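Local coordinates for protein beta 1-3 glucanase (Clostridium beijerinckii NCIMB 8052, PDB 5H4E) that probably hydrolyses beta-1,3-glucans, as a bacterial glycoside hydrolase of family GH64, at residues Ile26-Val31 and Ser82-Ala87; Gly47-Met52 and Tyr88-Ile93; Ser228-Val233 and Gly275-Gln280; Ser235-His240 and Leu313-Trp318. All coordinates share one frame; numbering follows the deposited sequence.

Contact 1 of 4, residues Ile26-Val31 and Ser82-Ala87; sequences IYWAIV and SQQSYA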
loop_
_atom_site.group_PDB
_atom_site.type_symbol
_atom_site.label_atom_id
_atom_site.label_comp_id
_atom_site.label_asym_id
_atom_site.label_seq_id
_atom_site.Cartn_x
_atom_site.Cartn_y
_atom_site.Cartn_z
ATOM N N ILE A 26 -15.644 13.655 -8.684
ATOM C CA ILE A 26 -14.960 12.671 -7.852
ATOM C C ILE A 26 -15.708 11.348 -7.942
ATOM O O ILE A 26 -16.920 11.313 -7.761
ATOM C CB ILE A 26 -14.876 13.148 -6.396
ATOM C CG1 ILE A 26 -14.063 14.443 -6.317
ATOM C CG2 ILE A 26 -14.253 12.065 -5.503
ATOM C CD1 ILE A 26 -14.080 15.087 -4.927
ATOM N N TYR A 27 -14.989 10.270 -8.233
ATOM C CA TYR A 27 -15.612 8.961 -8.404
ATOM C C TYR A 27 -15.074 7.949 -7.410
ATOM O O TYR A 27 -13.870 7.862 -7.229
ATOM C CB TYR A 27 -15.370 8.436 -9.811
ATOM C CG TYR A 27 -15.909 9.322 -10.908
ATOM C CD1 TYR A 27 -17.066 8.966 -11.600
ATOM C CD2 TYR A 27 -15.259 10.503 -11.270
ATOM C CE1 TYR A 27 -17.572 9.762 -12.612
ATOM C CE2 TYR A 27 -15.766 11.316 -12.298
ATOM C CZ TYR A 27 -16.921 10.928 -12.961
ATOM O OH TYR A 27 -17.445 11.699 -13.980
ATOM N N TRP A 28 -15.950 7.166 -6.783
ATOM C CA TRP A 28 -15.466 6.088 -5.928
ATOM C C TRP A 28 -16.051 4.725 -6.293
ATOM O O TRP A 28 -17.172 4.627 -6.812
ATOM C CB TRP A 28 -15.755 6.396 -4.461
ATOM C CG TRP A 28 -17.210 6.428 -4.131
ATOM C CD1 TRP A 28 -18.030 7.524 -4.141
ATOM C CD2 TRP A 28 -18.020 5.328 -3.726
ATOM N NE1 TRP A 28 -19.298 7.168 -3.765
ATOM C CE2 TRP A 28 -19.319 5.822 -3.513
ATOM C CE3 TRP A 28 -17.775 3.967 -3.524
ATOM C CZ2 TRP A 28 -20.368 5.008 -3.115
ATOM C CZ3 TRP A 28 -18.821 3.162 -3.125
ATOM C CH2 TRP A 28 -20.099 3.687 -2.922
ATOM N N ALA A 29 -15.270 3.685 -6.020
ATOM C CA ALA A 29 -15.697 2.296 -6.136
ATOM C C ALA A 29 -14.988 1.495 -5.054
ATOM O O ALA A 29 -13.829 1.766 -4.746
ATOM C CB ALA A 29 -15.371 1.734 -7.526
ATOM N N ILE A 30 -15.675 0.526 -4.454
ATOM C CA ILE A 30 -15.013 -0.385 -3.511
ATOM C C ILE A 30 -15.027 -1.800 -4.068
ATOM O O ILE A 30 -16.090 -2.338 -4.377
ATOM C CB ILE A 30 -15.690 -0.397 -2.132
ATOM C CG1 ILE A 30 -15.677 1.011 -1.523
ATOM C CG2 ILE A 30 -14.988 -1.377 -1.201
ATOM C CD1 ILE A 30 -16.484 1.107 -0.229
ATOM N N VAL A 31 -13.848 -2.398 -4.175
ATOM C CA VAL A 31 -13.719 -3.764 -4.642
ATOM C C VAL A 31 -12.989 -4.580 -3.591
ATOM O O VAL A 31 -12.122 -4.067 -2.885
ATOM C CB VAL A 31 -12.985 -3.823 -5.993
ATOM C CG1 VAL A 31 -13.806 -3.114 -7.052
ATOM C CG2 VAL A 31 -11.607 -3.178 -5.883
ATOM N N SER A 82 -21.305 13.227 -6.062
ATOM C CA SER A 82 -22.521 14.028 -6.124
ATOM C C SER A 82 -23.781 13.158 -6.103
ATOM O O SER A 82 -24.816 13.595 -5.605
ATOM C CB SER A 82 -22.498 14.927 -7.364
ATOM O OG SER A 82 -22.429 14.162 -8.548
ATOM N N GLN A 83 -23.696 11.936 -6.628
ATOM C CA GLN A 83 -24.785 10.961 -6.497
ATOM C C GLN A 83 -24.861 10.414 -5.070
ATOM O O GLN A 83 -25.919 10.408 -4.458
ATOM C CB GLN A 83 -24.623 9.794 -7.476
ATOM C CG GLN A 83 -25.626 8.656 -7.217
ATOM C CD GLN A 83 -25.696 7.619 -8.342
ATOM O OE1 GLN A 83 -24.905 7.651 -9.285
ATOM N NE2 GLN A 83 -26.644 6.689 -8.235
ATOM N N GLN A 84 -23.734 9.942 -4.548
ATOM C CA GLN A 84 -23.670 9.498 -3.163
ATOM C C GLN A 84 -22.232 9.670 -2.669
ATOM O O GLN A 84 -21.308 9.114 -3.260
ATOM C CB GLN A 84 -24.119 8.046 -3.023
ATOM C CG GLN A 84 -24.197 7.558 -1.568
ATOM C CD GLN A 84 -24.900 6.221 -1.430
ATOM O OE1 GLN A 84 -26.053 6.066 -1.837
ATOM N NE2 GLN A 84 -24.203 5.240 -0.862
ATOM N N SER A 85 -22.055 10.451 -1.609
ATOM C CA SER A 85 -20.721 10.871 -1.183
ATOM C C SER A 85 -20.099 9.908 -0.181
ATOM O O SER A 85 -18.966 10.099 0.264
ATOM C CB SER A 85 -20.780 12.269 -0.567
ATOM O OG SER A 85 -21.552 12.250 0.633
ATOM N N TYR A 86 -20.850 8.877 0.176
ATOM C CA TYR A 86 -20.430 7.931 1.199
ATOM C C TYR A 86 -20.713 6.506 0.732
ATOM O O TYR A 86 -21.574 6.278 -0.119
ATOM C CB TYR A 86 -21.155 8.205 2.518
ATOM C CG TYR A 86 -22.660 8.194 2.340
ATOM C CD1 TYR A 86 -23.341 9.353 1.982
ATOM C CD2 TYR A 86 -23.394 7.013 2.471
ATOM C CE1 TYR A 86 -24.723 9.345 1.780
ATOM C CE2 TYR A 86 -24.781 6.993 2.267
ATOM C CZ TYR A 86 -25.434 8.165 1.927
ATOM O OH TYR A 86 -26.796 8.164 1.731
ATOM N N ALA A 87 -19.990 5.559 1.315
ATOM C CA ALA A 87 -20.211 4.140 1.094
ATOM C C ALA A 87 -20.537 3.427 2.408
ATOM O O ALA A 87 -20.042 3.817 3.473
ATOM C CB ALA A 87 -18.986 3.519 0.451
#
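W28 meets the 82-87 segment with both its indole N-H and one face of its ring. Its CG sits between the backbone N and the carbonyl carbon (chi1 66°), and from there the ring system extends toward Q84, Y86 and A87. NE1 donates to Q84 O at 2.8 Å; the bond is nearly straight, with 168° at the hydrogen, and the acceptor lies at the ring edge, almost in the indole plane. Together with the A87 methyl on one face, this bond restrains the rotation of the ring. That methyl makes a CH-pi contact in which CB stands 3.9 Å from the centroid of the six-membered ring of W28. Y86 O approaches W28 CZ2 obliquely at 3.5 Å; this carbonyl is also gripped by Q84 NE2, 2.9 Å away, which binds L45 O as well. The Q84 chain is extended (chi1 -175°), and its CG lies over the centre of the Y86 ring, 3.7 Å above it. Two residues on, I30 points the same way as W28, and its CD1 touches A87 CB at 3.5 Å, leaving that methyl shared between indole and isoleucine; L11 also packs on I30. W28 and I30, alternate residues of strand 26-33, thus face strand 86-92 of the mixed sheet and the loop leading into it: face-to-face packing of two beta-sheets, consistent with the all-beta domain of GH64 glucanases.

Contact 2 of 4, residues Gly47-Met52 and Tyr88-Ile93; sequences GNLIPM and YIPKII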
loop_
_atom_site.group_PDB
_atom_site.type_symbol
_atom_site.label_atom_id
_atom_site.label_comp_id
_atom_site.label_asym_id
_atom_site.label_seq_id
_atom_site.Cartn_x
_atom_site.Cartn_y
_atom_site.Cartn_z
ATOM N N GLY A 47 -24.352 -1.162 0.446
ATOM C CA GLY A 47 -23.470 -2.011 1.226
ATOM C C GLY A 47 -23.496 -3.495 0.917
ATOM O O GLY A 47 -22.876 -4.289 1.617
ATOM N N ASN A 48 -24.217 -3.890 -0.125
ATOM C CA ASN A 48 -24.229 -5.292 -0.541
ATOM C C ASN A 48 -22.965 -5.697 -1.293
ATOM O O ASN A 48 -22.450 -4.928 -2.112
ATOM C CB ASN A 48 -25.452 -5.568 -1.428
ATOM C CG ASN A 48 -26.744 -5.272 -0.725
ATOM O OD1 ASN A 48 -27.112 -5.974 0.221
ATOM N ND2 ASN A 48 -27.445 -4.233 -1.171
ATOM N N LEU A 49 -22.474 -6.910 -1.040
ATOM C CA LEU A 49 -21.294 -7.388 -1.761
ATOM C C LEU A 49 -21.745 -8.108 -3.034
ATOM O O LEU A 49 -22.073 -9.285 -2.994
ATOM C CB LEU A 49 -20.445 -8.311 -0.889
ATOM C CG LEU A 49 -19.935 -7.695 0.413
ATOM C CD1 LEU A 49 -18.936 -8.623 1.091
ATOM C CD2 LEU A 49 -19.326 -6.315 0.166
ATOM N N ILE A 50 -21.760 -7.391 -4.156
ATOM C CA ILE A 50 -22.204 -7.973 -5.431
ATOM C C ILE A 50 -21.055 -8.684 -6.132
ATOM O O ILE A 50 -20.046 -8.053 -6.457
ATOM C CB ILE A 50 -22.756 -6.918 -6.394
ATOM C CG1 ILE A 50 -23.733 -5.981 -5.684
ATOM C CG2 ILE A 50 -23.429 -7.595 -7.578
ATOM C CD1 ILE A 50 -24.961 -6.698 -5.123
ATOM N N PRO A 51 -21.200 -9.995 -6.380
ATOM C CA PRO A 51 -20.130 -10.742 -7.060
ATOM C C PRO A 51 -19.729 -10.114 -8.388
ATOM O O PRO A 51 -20.602 -9.714 -9.157
ATOM C CB PRO A 51 -20.756 -12.122 -7.286
ATOM C CG PRO A 51 -21.781 -12.239 -6.195
ATOM C CD PRO A 51 -22.354 -10.856 -6.067
ATOM N N MET A 52 -18.429 -9.995 -8.642
ATOM C CA MET A 52 -17.999 -9.583 -9.968
ATOM C C MET A 52 -18.267 -10.708 -10.958
ATOM O O MET A 52 -18.031 -11.883 -10.666
ATOM C CB MET A 52 -16.514 -9.223 -9.998
ATOM C CG MET A 52 -16.128 -8.006 -9.191
ATOM S SD MET A 52 -14.381 -7.660 -9.460
ATOM C CE MET A 52 -14.072 -6.509 -8.122
ATOM N N TYR A 88 -21.383 2.406 2.338
ATOM C CA TYR A 88 -21.553 1.473 3.458
ATOM C C TYR A 88 -20.745 0.225 3.185
ATOM O O TYR A 88 -20.784 -0.280 2.071
ATOM C CB TYR A 88 -23.018 1.071 3.653
ATOM C CG TYR A 88 -23.978 2.200 3.914
ATOM C CD1 TYR A 88 -23.987 2.855 5.142
ATOM C CD2 TYR A 88 -24.906 2.586 2.951
ATOM C CE1 TYR A 88 -24.880 3.869 5.403
ATOM C CE2 TYR A 88 -25.807 3.608 3.200
ATOM C CZ TYR A 88 -25.788 4.239 4.430
ATOM O OH TYR A 88 -26.662 5.256 4.700
ATOM N N ILE A 89 -20.008 -0.284 4.174
ATOM C CA ILE A 89 -19.423 -1.620 4.021
ATOM C C ILE A 89 -19.881 -2.550 5.130
ATOM O O ILE A 89 -20.079 -2.119 6.278
ATOM C CB ILE A 89 -17.853 -1.617 3.998
ATOM C CG1 ILE A 89 -17.285 -0.940 5.239
ATOM C CG2 ILE A 89 -17.328 -0.937 2.746
ATOM C CD1 ILE A 89 -15.837 -1.315 5.505
ATOM N N PRO A 90 -20.076 -3.831 4.780
ATOM C CA PRO A 90 -20.266 -4.912 5.740
ATOM C C PRO A 90 -18.902 -5.515 6.010
ATOM O O PRO A 90 -17.927 -4.961 5.496
ATOM C CB PRO A 90 -21.170 -5.880 4.987
ATOM C CG PRO A 90 -20.634 -5.794 3.588
ATOM C CD PRO A 90 -20.193 -4.330 3.393
ATOM N N LYS A 91 -18.817 -6.595 6.783
ATOM C CA LYS A 91 -17.562 -7.339 6.904
ATOM C C LYS A 91 -17.039 -7.618 5.493
ATOM O O LYS A 91 -17.824 -7.922 4.592
ATOM C CB LYS A 91 -17.762 -8.646 7.670
ATOM C CG LYS A 91 -18.218 -8.486 9.113
ATOM C CD LYS A 91 -17.110 -7.984 9.993
ATOM C CE LYS A 91 -17.533 -7.993 11.472
ATOM N NZ LYS A 91 -17.946 -9.355 11.934
ATOM N N ILE A 92 -15.729 -7.475 5.299
ATOM C CA ILE A 92 -15.146 -7.578 3.962
ATOM C C ILE A 92 -13.634 -7.730 4.083
ATOM O O ILE A 92 -13.025 -7.231 5.032
ATOM C CB ILE A 92 -15.505 -6.334 3.087
ATOM C CG1 ILE A 92 -15.144 -6.554 1.611
ATOM C CG2 ILE A 92 -14.848 -5.068 3.636
ATOM C CD1 ILE A 92 -15.671 -5.445 0.687
ATOM N N ILE A 93 -13.024 -8.432 3.135
ATOM C CA ILE A 93 -11.576 -8.614 3.168
ATOM C C ILE A 93 -10.890 -8.175 1.873
ATOM O O ILE A 93 -11.524 -8.100 0.816
ATOM C CB ILE A 93 -11.216 -10.077 3.464
ATOM C CG1 ILE A 93 -11.801 -11.003 2.407
ATOM C CG2 ILE A 93 -11.741 -10.480 4.834
ATOM C CD1 ILE A 93 -11.592 -12.466 2.739
#
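L49 and P90 make the apolar centre of this contact. From L49, CD2 comes up to P90 CG at 3.7 Å and continues to I92 CD1 at 3.8 Å, while the other methyl, CD1, lies against the carbonyl of K91, whose O is 3.7 Å from it. I92 reaches this spot because its CG1 is anti to the backbone N (chi1 -169°), in an extended chain that delivers CD1 to the leucine. The proline ring has a second neighbour: G47 O stands 3.2 Å from P90 CD, a carbonyl oxygen laid beside ring carbons CD and CG. A little further back the two backbones come close, with G47 CA 3.3 Å from Y88 O in a CA-H...O contact and Y88 CB 3.9 Å from G47 CA. Glycine, with a positive phi of 90° and no side chain, lets the turn lie this near Y88. Outward from there, D44 OD1 takes the N-H of N48, while V41 and V43 of strand 40-43 touch L49. The Y88 ring points away from the contact, meeting K5 by cation-pi and Y86 edge-to-face. Strand 49-51 is bonded through I50 to H42, and strand 86-92 runs from its pairing with V9 at I89 to W143 of strand 136-144 at I92, before the chain turns a corner at I93.

Contact 3 of 4, residues Ser228-Val233 and Gly275-Gln280; sequences SYINDV and GKPSTQ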
loop_
_atom_site.group_PDB
_atom_site.type_symbol
_atom_site.label_atom_id
_atom_site.label_comp_id
_atom_site.label_asym_id
_atom_site.label_seq_id
_atom_site.Cartn_x
_atom_site.Cartn_y
_atom_site.Cartn_z
ATOM N N SER A 228 25.311 -3.483 -2.712
ATOM C CA SER A 228 26.520 -3.471 -1.892
ATOM C C SER A 228 26.176 -3.565 -0.403
ATOM O O SER A 228 26.866 -4.255 0.357
ATOM C CB SER A 228 27.349 -2.225 -2.158
ATOM O OG SER A 228 28.452 -2.200 -1.259
ATOM N N TYR A 229 25.098 -2.891 -0.002
ATOM C CA TYR A 229 24.664 -2.888 1.401
ATOM C C TYR A 229 24.197 -4.280 1.766
ATOM O O TYR A 229 24.574 -4.812 2.810
ATOM C CB TYR A 229 23.562 -1.839 1.623
ATOM C CG TYR A 229 22.953 -1.749 3.024
ATOM C CD1 TYR A 229 23.754 -1.700 4.166
ATOM C CD2 TYR A 229 21.571 -1.678 3.193
ATOM C CE1 TYR A 229 23.191 -1.597 5.437
ATOM C CE2 TYR A 229 21.001 -1.573 4.464
ATOM C CZ TYR A 229 21.822 -1.531 5.581
ATOM O OH TYR A 229 21.277 -1.436 6.851
ATOM N N ILE A 230 23.397 -4.888 0.891
ATOM C CA ILE A 230 22.953 -6.262 1.101
ATOM C C ILE A 230 24.150 -7.198 1.270
ATOM O O ILE A 230 24.180 -8.014 2.189
ATOM C CB ILE A 230 22.061 -6.748 -0.075
ATOM C CG1 ILE A 230 20.688 -6.077 0.001
ATOM C CG2 ILE A 230 21.877 -8.251 -0.028
ATOM C CD1 ILE A 230 19.953 -6.086 -1.309
ATOM N N ASN A 231 25.133 -7.051 0.387
ATOM C CA ASN A 231 26.364 -7.838 0.447
ATOM C C ASN A 231 27.092 -7.659 1.778
ATOM O O ASN A 231 27.479 -8.652 2.403
ATOM C CB ASN A 231 27.297 -7.472 -0.716
ATOM C CG ASN A 231 26.816 -8.033 -2.056
ATOM O OD1 ASN A 231 26.155 -9.062 -2.097
ATOM N ND2 ASN A 231 27.163 -7.358 -3.151
ATOM N N ASP A 232 27.259 -6.405 2.210
ATOM C CA ASP A 232 27.956 -6.109 3.468
ATOM C C ASP A 232 27.248 -6.771 4.632
ATOM O O ASP A 232 27.883 -7.380 5.500
ATOM C CB ASP A 232 28.040 -4.597 3.728
ATOM C CG ASP A 232 28.993 -3.895 2.796
ATOM O OD1 ASP A 232 29.830 -4.580 2.179
ATOM O OD2 ASP A 232 28.912 -2.654 2.697
ATOM N N VAL A 233 25.922 -6.637 4.642
ATOM C CA VAL A 233 25.100 -7.153 5.727
ATOM C C VAL A 233 25.140 -8.679 5.796
ATOM O O VAL A 233 25.319 -9.256 6.876
ATOM C CB VAL A 233 23.626 -6.660 5.593
ATOM C CG1 VAL A 233 22.693 -7.471 6.489
ATOM C CG2 VAL A 233 23.545 -5.175 5.922
ATOM N N GLY A 275 17.940 -17.488 0.796
ATOM C CA GLY A 275 18.658 -16.716 -0.196
ATOM C C GLY A 275 19.015 -15.310 0.244
ATOM O O GLY A 275 18.669 -14.863 1.348
ATOM N N LYS A 276 19.733 -14.624 -0.637
ATOM C CA LYS A 276 20.130 -13.243 -0.436
ATOM C C LYS A 276 19.281 -12.347 -1.340
ATOM O O LYS A 276 19.194 -12.590 -2.548
ATOM C CB LYS A 276 21.616 -13.071 -0.730
ATOM C CG LYS A 276 22.084 -11.642 -0.695
ATOM C CD LYS A 276 23.600 -11.538 -0.774
ATOM C CE LYS A 276 24.120 -11.939 -2.132
ATOM N NZ LYS A 276 25.604 -11.834 -2.163
ATOM N N PRO A 277 18.636 -11.320 -0.758
ATOM C CA PRO A 277 17.659 -10.529 -1.528
ATOM C C PRO A 277 18.266 -9.654 -2.627
ATOM O O PRO A 277 19.402 -9.193 -2.508
ATOM C CB PRO A 277 16.993 -9.655 -0.458
ATOM C CG PRO A 277 18.018 -9.526 0.619
ATOM C CD PRO A 277 18.773 -10.840 0.631
ATOM N N SER A 278 17.505 -9.443 -3.697
ATOM C CA SER A 278 17.843 -8.438 -4.685
ATOM C C SER A 278 17.399 -7.072 -4.188
ATOM O O SER A 278 16.693 -6.964 -3.176
ATOM C CB SER A 278 17.164 -8.739 -6.019
ATOM O OG SER A 278 15.753 -8.707 -5.850
ATOM N N THR A 279 17.796 -6.042 -4.918
ATOM C CA THR A 279 17.316 -4.690 -4.671
ATOM C C THR A 279 15.791 -4.638 -4.812
ATOM O O THR A 279 15.110 -3.959 -4.035
ATOM C CB THR A 279 18.019 -3.683 -5.624
ATOM O OG1 THR A 279 19.331 -3.398 -5.115
ATOM C CG2 THR A 279 17.258 -2.369 -5.741
ATOM N N GLN A 280 15.254 -5.383 -5.776
ATOM C CA GLN A 280 13.809 -5.371 -6.006
ATOM C C GLN A 280 13.082 -6.047 -4.856
ATOM O O GLN A 280 12.021 -5.605 -4.450
ATOM C CB GLN A 280 13.445 -6.058 -7.328
ATOM C CG GLN A 280 13.881 -5.289 -8.569
ATOM C CD GLN A 280 15.384 -5.276 -8.739
ATOM O OE1 GLN A 280 16.033 -6.326 -8.680
ATOM N NE2 GLN A 280 15.950 -4.092 -8.920
#
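K276 reaches across to I230 and N231 from CG outward. Beyond CB, CG is anti to the backbone N (chi1 174°) and presses on I230 CG2 at 3.5 Å, tighter than usual for two carbons. CD stays beside the same methyl, 3.8 Å away. A bend at chi3 (69°) then places CE beside N231, 3.5 Å from OD1, and NZ completes the reach by donating to N231 OD1 at 2.8 Å. The C=O...N angle is 159°, with the amine tilted somewhat out of the carbonyl plane, and the lysine and asparagine side chains cross at about a right angle. This link lies on the exposed side, above the buried I230. The chain continues through P277 into a helix N-terminus: S278 is the N-cap of helix 279-284, its OG capping a backbone N further along while E281 OE1 takes the N-H of S278, a capping box. I230 packs against the approach to that cap. Its CD1 touches P277 O at 3.4 Å, with S278 O at 3.9 Å, and its CG2 also comes within 4.1 Å of P277 CD. I230 also touches F307 of helix 294-309. T279 OG1 ties the new helix back to the start of helix 227-236 through D227 OD1 and F226 N, and the P277 ring lies against Y234, I288 and F289.

Contact 4 of 4, residues Ser235-His240 and Leu313-Trp318; sequences SYYATH and LDPAHW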
loop_
_atom_site.group_PDB
_atom_site.type_symbol
_atom_site.label_atom_id
_atom_site.label_comp_id
_atom_site.label_asym_id
_atom_site.label_seq_id
_atom_site.Cartn_x
_atom_site.Cartn_y
_atom_site.Cartn_z
ATOM N N SER A 235 27.544 -10.554 4.633
ATOM C CA SER A 235 28.930 -10.883 4.970
ATOM C C SER A 235 29.161 -10.718 6.472
ATOM O O SER A 235 29.753 -11.584 7.133
ATOM C CB SER A 235 29.887 -9.998 4.164
ATOM O OG SER A 235 31.247 -10.222 4.508
ATOM N N TYR A 236 28.665 -9.608 7.010
ATOM C CA TYR A 236 28.779 -9.311 8.428
ATOM C C TYR A 236 28.127 -10.391 9.291
ATOM O O TYR A 236 28.754 -10.905 10.216
ATOM C CB TYR A 236 28.160 -7.938 8.730
ATOM C CG TYR A 236 28.355 -7.499 10.161
ATOM C CD1 TYR A 236 29.569 -6.948 10.576
ATOM C CD2 TYR A 236 27.341 -7.654 11.103
ATOM C CE1 TYR A 236 29.763 -6.554 11.897
ATOM C CE2 TYR A 236 27.521 -7.259 12.431
ATOM C CZ TYR A 236 28.732 -6.708 12.817
ATOM O OH TYR A 236 28.916 -6.324 14.129
ATOM N N TYR A 237 26.882 -10.755 8.969
ATOM C CA TYR A 237 26.105 -11.666 9.803
ATOM C C TYR A 237 26.449 -13.137 9.545
ATOM O O TYR A 237 25.847 -14.031 10.131
ATOM C CB TYR A 237 24.592 -11.410 9.616
ATOM C CG TYR A 237 24.110 -10.185 10.387
ATOM C CD1 TYR A 237 24.384 -10.051 11.746
ATOM C CD2 TYR A 237 23.444 -9.140 9.749
ATOM C CE1 TYR A 237 23.980 -8.932 12.457
ATOM C CE2 TYR A 237 23.026 -8.014 10.458
ATOM C CZ TYR A 237 23.299 -7.920 11.813
ATOM O OH TYR A 237 22.909 -6.819 12.538
ATOM N N ALA A 238 27.434 -13.388 8.691
ATOM C CA ALA A 238 27.997 -14.733 8.591
ATOM C C ALA A 238 28.730 -15.094 9.883
ATOM O O ALA A 238 28.768 -16.256 10.284
ATOM C CB ALA A 238 28.929 -14.839 7.406
ATOM N N THR A 239 29.296 -14.090 10.549
ATOM C CA THR A 239 30.061 -14.343 11.762
ATOM C C THR A 239 29.598 -13.531 12.973
ATOM O O THR A 239 30.199 -13.613 14.041
ATOM C CB THR A 239 31.546 -14.068 11.522
ATOM O OG1 THR A 239 31.712 -12.731 11.034
ATOM C CG2 THR A 239 32.099 -15.031 10.488
ATOM N N HIS A 240 28.546 -12.736 12.810
ATOM C CA HIS A 240 27.929 -12.049 13.937
ATOM C C HIS A 240 26.461 -12.442 14.033
ATOM O O HIS A 240 25.878 -12.892 13.053
ATOM C CB HIS A 240 28.071 -10.529 13.810
ATOM C CG HIS A 240 29.490 -10.060 13.725
ATOM N ND1 HIS A 240 30.211 -10.083 12.552
ATOM C CD2 HIS A 240 30.334 -9.585 14.674
ATOM C CE1 HIS A 240 31.434 -9.634 12.775
ATOM N NE2 HIS A 240 31.533 -9.322 14.054
ATOM N N LEU A 313 22.201 -3.347 10.619
ATOM C CA LEU A 313 23.316 -3.539 11.554
ATOM C C LEU A 313 23.040 -2.987 12.954
ATOM O O LEU A 313 23.931 -2.981 13.803
ATOM C CB LEU A 313 24.584 -2.896 10.988
ATOM C CG LEU A 313 25.010 -3.481 9.641
ATOM C CD1 LEU A 313 26.150 -2.708 9.011
ATOM C CD2 LEU A 313 25.374 -4.951 9.780
ATOM N N ASP A 314 21.819 -2.521 13.199
ATOM C CA ASP A 314 21.468 -1.967 14.513
ATOM C C ASP A 314 20.100 -2.458 14.977
ATOM O O ASP A 314 19.170 -1.655 15.127
ATOM C CB ASP A 314 21.492 -0.428 14.465
ATOM C CG ASP A 314 21.390 0.219 15.848
ATOM O OD1 ASP A 314 21.586 -0.466 16.876
ATOM O OD2 ASP A 314 21.135 1.437 15.904
ATOM N N PRO A 315 19.965 -3.776 15.205
ATOM C CA PRO A 315 18.666 -4.342 15.607
ATOM C C PRO A 315 18.079 -3.758 16.900
ATOM O O PRO A 315 16.854 -3.712 17.023
ATOM C CB PRO A 315 18.976 -5.831 15.796
ATOM C CG PRO A 315 20.455 -5.889 16.036
ATOM C CD PRO A 315 21.019 -4.805 15.153
ATOM N N ALA A 316 18.911 -3.313 17.839
ATOM C CA ALA A 316 18.381 -2.728 19.074
ATOM C C ALA A 316 17.471 -1.524 18.792
ATOM O O ALA A 316 16.613 -1.188 19.603
ATOM C CB ALA A 316 19.520 -2.319 20.006
ATOM N N HIS A 317 17.646 -0.895 17.633
ATOM C CA HIS A 317 16.923 0.338 17.319
ATOM C C HIS A 317 15.943 0.190 16.162
ATOM O O HIS A 317 15.508 1.185 15.571
ATOM C CB HIS A 317 17.917 1.456 17.017
ATOM C CG HIS A 317 18.675 1.917 18.225
ATOM N ND1 HIS A 317 20.050 2.003 18.254
ATOM C CD2 HIS A 317 18.247 2.298 19.455
ATOM C CE1 HIS A 317 20.437 2.425 19.448
ATOM N NE2 HIS A 317 19.363 2.617 20.192
ATOM N N TRP A 318 15.567 -1.047 15.863
ATOM C CA TRP A 318 14.598 -1.295 14.809
ATOM C C TRP A 318 13.246 -0.635 15.102
ATOM O O TRP A 318 12.476 -0.359 14.186
ATOM C CB TRP A 318 14.428 -2.800 14.599
ATOM C CG TRP A 318 15.529 -3.397 13.772
ATOM C CD1 TRP A 318 16.647 -2.759 13.304
ATOM C CD2 TRP A 318 15.602 -4.739 13.292
ATOM N NE1 TRP A 318 17.415 -3.629 12.566
ATOM C CE2 TRP A 318 16.798 -4.853 12.546
ATOM C CE3 TRP A 318 14.773 -5.855 13.418
ATOM C CZ2 TRP A 318 17.188 -6.044 11.934
ATOM C CZ3 TRP A 318 15.160 -7.041 12.811
ATOM C CH2 TRP A 318 16.351 -7.123 12.067
#
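The rings of Y236 and Y237 both meet one methyl of L313, and each approach is oblique. L313 CD2 is 3.6 Å from Y236 CD2 and 3.9 Å from Y237 CE2, wedged where the two tyrosines come together. One face of the Y236 ring carries the imidazole of H240, whose ND1 stands 3.5 Å above its centre; Y237 CE1 lies at the ring's edge. Y236 CD2 in turn sits over a face of Y237, offset toward the rim. What holds the imidazole there is a bond from H240 ND1 to Y236 O, 2.9 Å long and in the imidazole plane; T239 N reaches the same oxygen from the opposite face. At its tip Y237 OH lies 3.4 Å from L313 CA and meets P315 CD tip to tip at 3.8 Å, while its hydrogen bond goes to M312 O. On the other segment, D314 OD2 receives H317 ND1 at 2.6 Å on its syn side, in the plane of an imidazole that also stacks on Y323. The W318 ring has P315 CA over one face, 3.3 Å above its plane and toward the rim. The contact thus joins the C-terminal end of helix 227-236 to the loop after helix 294-309, at the surface. L242 and F244 of strand 242-246 pack on P315, and W318 leans on Q302 and A306 of helix 294-309.

In the fold
The four contacts fall into two pairs on opposite sides of the chain's centre. Contacts 1 and 2, with centres 14 Å apart, share strand 86-92 and interleave along the sequence; they meet on both faces of strand 26-33, V31 CG1 with M52 CE at 3.6 Å on one and I30 CD1 with I89 CG2 at 3.7 Å on the other. The centres of contacts 3 and 4 are 13 Å apart, one on helix 227-236 and the other at its C-terminal end, and V233 CG2 approaches L313 CD2 at 4.3 Å. Between the pairs, centres are 41 to 48 Å apart and nearest atoms at least about 24 Å. This separation is consistent with the two-part architecture of GH64 enzymes, in which the substrate groove probably runs between a beta-rich and a mixed alpha/beta part.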